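PDB 6B9R: hydroxyethylphosphonate dioxygenase from Streptomyces albus, which uses iron(II) and oxygen to cleave 2-hydroxyethylphosphonate, yielding hydroxymethylphosphonate and formate. Local coordinates for the interface of chains A and B. Coordinates in Å, arbitrary orientation; residue numbers count along the deposited sequence, not the author numbering. Chains: chain A/B, Hydroxyethylphosphonate dioxygenase.

Contact 1: the interface of chains A and B. Residues chain A 343, 361-363, 418; chain B 244, 247-250.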
loop_
_atom_site.group_PDB
_atom_site.type_symbol
_atom_site.label_atom_id
_atom_site.label_comp_id
_atom_site.label_asym_id
_atom_site.label_seq_id
_atom_site.Cartn_x
_atom_site.Cartn_y
_atom_site.Cartn_z
ATOM N N THR A 343 -11.215 11.829 -6.682
ATOM C CA THR A 343 -12.026 13.018 -6.947
ATOM C C THR A 343 -12.270 13.090 -8.441
ATOM O O THR A 343 -11.317 13.065 -9.225
ATOM C CB THR A 343 -11.324 14.306 -6.495
ATOM O OG1 THR A 343 -10.983 14.219 -5.112
ATOM C CG2 THR A 343 -12.222 15.543 -6.730
ATOM N N THR A 361 -1.931 18.606 -4.885
ATOM C CA THR A 361 -2.576 17.505 -4.199
ATOM C C THR A 361 -1.638 16.306 -4.200
ATOM O O THR A 361 -0.758 16.173 -5.057
ATOM C CB THR A 361 -3.924 17.129 -4.847
ATOM O OG1 THR A 361 -4.459 15.970 -4.196
ATOM C CG2 THR A 361 -3.762 16.830 -6.343
ATOM N N TYR A 362 -1.842 15.429 -3.218
ATOM C CA TYR A 362 -1.158 14.141 -3.186
ATOM C C TYR A 362 -1.646 13.175 -4.260
ATOM O O TYR A 362 -1.053 12.102 -4.418
ATOM C CB TYR A 362 -1.342 13.493 -1.811
ATOM C CG TYR A 362 -2.792 13.186 -1.464
ATOM C CD1 TYR A 362 -3.613 14.148 -0.875
ATOM C CD2 TYR A 362 -3.332 11.936 -1.721
ATOM C CE1 TYR A 362 -4.938 13.856 -0.554
ATOM C CE2 TYR A 362 -4.635 11.639 -1.417
ATOM C CZ TYR A 362 -5.434 12.599 -0.832
ATOM O OH TYR A 362 -6.726 12.274 -0.522
ATOM N N GLN A 363 -2.717 13.509 -4.979
ATOM C CA GLN A 363 -3.291 12.605 -5.962
ATOM C C GLN A 363 -2.567 12.715 -7.295
ATOM O O GLN A 363 -2.064 13.779 -7.655
ATOM C CB GLN A 363 -4.773 12.933 -6.186
ATOM C CG GLN A 363 -5.639 12.784 -4.956
ATOM C CD GLN A 363 -6.852 13.673 -5.043
ATOM O OE1 GLN A 363 -6.731 14.899 -5.146
ATOM N NE2 GLN A 363 -8.025 13.066 -5.037
ATOM N N ARG A 418 -8.802 12.463 -10.364
ATOM C CA ARG A 418 -7.682 12.443 -9.438
ATOM C C ARG A 418 -7.805 11.185 -8.596
ATOM O O ARG A 418 -8.894 10.878 -8.104
ATOM C CB ARG A 418 -7.693 13.684 -8.543
ATOM C CG ARG A 418 -8.158 14.942 -9.251
ATOM C CD ARG A 418 -8.342 16.072 -8.255
ATOM N NE ARG A 418 -7.400 17.154 -8.498
ATOM C CZ ARG A 418 -7.051 18.049 -7.578
ATOM N NH1 ARG A 418 -7.546 17.970 -6.345
ATOM N NH2 ARG A 418 -6.198 19.016 -7.892
ATOM N N SER B 244 -5.270 18.558 3.499
ATOM C CA SER B 244 -4.989 17.588 2.443
ATOM C C SER B 244 -6.270 17.144 1.735
ATOM O O SER B 244 -6.336 17.137 0.501
ATOM C CB SER B 244 -4.253 16.383 3.030
ATOM O OG SER B 244 -4.148 15.329 2.086
ATOM N N ALA B 247 -7.695 19.992 -0.309
ATOM C CA ALA B 247 -6.987 20.170 -1.571
ATOM C C ALA B 247 -7.346 19.074 -2.564
ATOM O O ALA B 247 -7.426 19.330 -3.775
ATOM C CB ALA B 247 -5.472 20.198 -1.330
ATOM N N ALA B 248 -7.567 17.852 -2.073
ATOM C CA ALA B 248 -7.973 16.765 -2.956
ATOM C C ALA B 248 -9.362 17.006 -3.542
ATOM O O ALA B 248 -9.642 16.579 -4.669
ATOM C CB ALA B 248 -7.942 15.434 -2.206
ATOM N N ARG B 249 -10.238 17.672 -2.792
ATOM C CA ARG B 249 -11.599 17.929 -3.257
ATOM C C ARG B 249 -11.755 19.279 -3.941
ATOM O O ARG B 249 -12.820 19.545 -4.508
ATOM C CB ARG B 249 -12.582 17.854 -2.085
ATOM C CG ARG B 249 -12.765 16.451 -1.516
ATOM C CD ARG B 249 -13.312 15.514 -2.573
ATOM N NE ARG B 249 -13.775 14.294 -1.942
ATOM C CZ ARG B 249 -13.113 13.146 -1.959
ATOM N NH1 ARG B 249 -11.960 13.051 -2.615
ATOM N NH2 ARG B 249 -13.614 12.095 -1.329
ATOM N N LEU B 250 -10.727 20.125 -3.902
ATOM C CA LEU B 250 -10.784 21.477 -4.450
ATOM C C LEU B 250 -11.893 22.294 -3.796
ATOM O O LEU B 250 -12.531 23.135 -4.436
ATOM C CB LEU B 250 -10.915 21.450 -5.980
ATOM C CG LEU B 250 -9.538 21.212 -6.632
ATOM C CD1 LEU B 250 -9.595 20.752 -8.091
ATOM C CD2 LEU B 250 -8.716 22.473 -6.529
HETATM O O HOH W 1 -4.189 17.133 -1.535
HETATM O O HOH W 2 -6.062 20.818 -5.756
#
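The backbone oxygen of B:Ala248 is gripped by two donors of chain A that reach it from opposite faces of its carbonyl plane. The hydroxyl OG1 of A:Thr343 donates to B:Ala248 O at 2.8 Å. It stands 56° out of the carbonyl plane. The guanidinium NH1 of A:Arg418 donates from the other face, also well away from a lone pair. A:Arg418 NH1 makes a better-aligned bond to B:Ala247 O at 2.9 Å. That oxygen lies in the guanidinium plane, and NH1 lies in the carbonyl plane on a lone pair. Water 2 sits at the guanidinium edge and links A:Arg418 NH2, at 2.8 Å, to B:Ala247 O. The faces of this group are also packed. B:Leu250 CD1 rests over its centre, 3.7 Å above the plane, and A:Thr361 CG2 lies nearer the rim on the opposite face. The two sides should limit how far the group can tilt.

A:Thr343 OG1 in turn accepts from donors of both chains. B:Arg249 NH1 donates to A:Thr343 OG1 at 2.9 Å, with the hydroxyl tilted from the guanidinium plane. The chain of B:Arg249 bends at chi2 (-61°), which helps carry its tip to the threonine. From chain A, NE2 of A:Gln363 donates to A:Thr343 OG1, which lies in the amide plane. The other amide atom, A:Gln363 OE1, accepts from A:Thr361 OG1 at 2.7 Å. Together these bonds fix the amide flip. The flat side of this amide lies against the methyl of B:Ala248, with A:Gln363 CD 3.5 Å from B:Ala248 CB. Water 1 joins A:Thr361 OG1 to B:Ser244 O, which meets the edge of the A:Tyr362 ring.

The bonded carbonyls belong to the last turn of helix 238-249, which runs into a region related to Cro/C1-type helix-turn-helix domains. Strands 343-349 and 412-419 of chain A thus supply side chains that cap this helix and probably help dock it against the other chain in the two-fold assembly.

Contact 2: the interface of chains A and B. Residues chain A 220, 224-225, 228-229; chain B 437, 439-440, 443.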
loop_
_atom_site.group_PDB
_atom_site.type_symbol
_atom_site.label_atom_id
_atom_site.label_comp_id
_atom_site.label_asym_id
_atom_site.label_seq_id
_atom_site.Cartn_x
_atom_site.Cartn_y
_atom_site.Cartn_z
ATOM N N LEU A 220 -1.201 -11.551 -1.650
ATOM C CA LEU A 220 -2.399 -12.354 -1.455
ATOM C C LEU A 220 -2.446 -13.535 -2.411
ATOM O O LEU A 220 -2.946 -14.609 -2.048
ATOM C CB LEU A 220 -3.627 -11.472 -1.626
ATOM C CG LEU A 220 -3.788 -10.440 -0.514
ATOM C CD1 LEU A 220 -4.908 -9.474 -0.872
ATOM C CD2 LEU A 220 -4.076 -11.126 0.805
ATOM N N GLY A 224 -3.291 -17.662 -1.274
ATOM C CA GLY A 224 -4.367 -18.475 -1.804
ATOM C C GLY A 224 -5.735 -17.872 -1.534
ATOM O O GLY A 224 -5.897 -16.880 -0.818
ATOM N N ARG A 225 -6.742 -18.535 -2.100
ATOM C CA ARG A 225 -8.098 -17.992 -2.134
ATOM C C ARG A 225 -8.765 -18.005 -0.758
ATOM O O ARG A 225 -9.466 -17.053 -0.393
ATOM C CB ARG A 225 -8.918 -18.790 -3.144
ATOM C CG ARG A 225 -10.277 -18.245 -3.416
ATOM C CD ARG A 225 -10.977 -19.127 -4.426
ATOM N NE ARG A 225 -12.218 -18.519 -4.877
ATOM C CZ ARG A 225 -12.687 -18.650 -6.108
ATOM N NH1 ARG A 225 -13.823 -18.065 -6.441
ATOM N NH2 ARG A 225 -12.001 -19.353 -7.003
ATOM N N THR A 228 -7.162 -15.335 1.506
ATOM C CA THR A 228 -7.527 -14.017 0.995
ATOM C C THR A 228 -8.975 -13.685 1.326
ATOM O O THR A 228 -9.273 -12.604 1.845
ATOM C CB THR A 228 -7.276 -13.957 -0.515
ATOM O OG1 THR A 228 -5.869 -14.041 -0.753
ATOM C CG2 THR A 228 -7.777 -12.654 -1.089
ATOM N N SER A 229 -9.891 -14.616 1.041
ATOM C CA SER A 229 -11.289 -14.411 1.393
ATOM C C SER A 229 -11.437 -14.090 2.871
ATOM O O SER A 229 -12.210 -13.203 3.245
ATOM C CB SER A 229 -12.114 -15.651 1.043
ATOM O OG SER A 229 -12.242 -15.798 -0.354
ATOM N N GLY B 437 -17.341 -14.442 -5.395
ATOM C CA GLY B 437 -16.801 -15.309 -6.419
ATOM C C GLY B 437 -15.695 -14.715 -7.262
ATOM O O GLY B 437 -15.179 -15.403 -8.152
ATOM N N ILE B 439 -12.730 -13.356 -6.062
ATOM C CA ILE B 439 -11.390 -13.395 -5.480
ATOM C C ILE B 439 -10.497 -14.376 -6.229
ATOM O O ILE B 439 -9.284 -14.159 -6.340
ATOM C CB ILE B 439 -11.487 -13.704 -3.973
ATOM C CG1 ILE B 439 -11.902 -12.434 -3.226
ATOM C CG2 ILE B 439 -10.172 -14.269 -3.424
ATOM C CD1 ILE B 439 -12.020 -12.596 -1.731
ATOM N N GLY B 440 -11.068 -15.455 -6.768
ATOM C CA GLY B 440 -10.285 -16.335 -7.625
ATOM C C GLY B 440 -9.657 -15.595 -8.793
ATOM O O GLY B 440 -8.464 -15.743 -9.069
ATOM N N ILE B 443 -6.850 -13.198 -7.655
ATOM C CA ILE B 443 -5.591 -13.897 -7.429
ATOM C C ILE B 443 -4.945 -14.299 -8.748
ATOM O O ILE B 443 -3.721 -14.195 -8.915
ATOM C CB ILE B 443 -5.834 -15.108 -6.518
ATOM C CG1 ILE B 443 -5.976 -14.632 -5.082
ATOM C CG2 ILE B 443 -4.700 -16.123 -6.656
ATOM C CD1 ILE B 443 -6.460 -15.703 -4.174
#
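The guanidinium of A:Arg225 lies flat over the backbone of B:Gly440, whose N is 3.6 Å from the plane and over its centre. At the NH1 end is the carbonyl oxygen of B:Gly437, with A:Arg225 NH1 3.4 Å from B:Gly437 O. This pair is not a hydrogen bond. B:Gly440 is near the start of helix 439-443, the positive end of the helix dipole. That would, if anything, be mildly unfavourable for the positive group, so the contact probably rests on packing and not on charge. The arginine chain is extended from CG to NE, with CG anti to the backbone N (chi1 -173°). That shape lays the chain along the surface and carries its flat tip to B:Gly440. Partway along, A:Arg225 CG passes 4.0 Å from B:Ile439 CG2.

B:Ile439 packs by both branches against helix 225-231. Its CG2 meets the methyl CG2 of A:Thr228 at 3.7 Å, where the two side chains run past each other in opposite directions. B:Ile439 CD1 lies 3.7 Å from A:Ser229 CA.

The hydroxyls beside these methyls bond within chain A. A:Ser229 OG donates to A:Arg225 O at 3.0 Å, back along its own helix. A:Thr228 OG1 donates to A:Gly224 O at 2.8 Å. This mostly apolar helix-to-helix packing probably helps hold the two chains of the two-fold assembly together. One turn beyond B:Ile439, B:Ile443 CD1 touches A:Arg225 CA at 3.5 Å.

The centres of contact 1 and contact 2 lie about 32 Å apart, and they share no residues. Both belong to one two-fold interface, so each recurs with the chains exchanged. Contact 1 is polar and sets strand and loop side chains of chain A against the end of a helix of chain B. Contact 2 is packing between short helices. The two are close in sequence on the helical side: helix 225-231 serves contact 2 in one chain, and helix 238-249 serves contact 1 in the other. Each chain therefore grips its partner at separated points, which probably steadies the dimer of the deposited assembly.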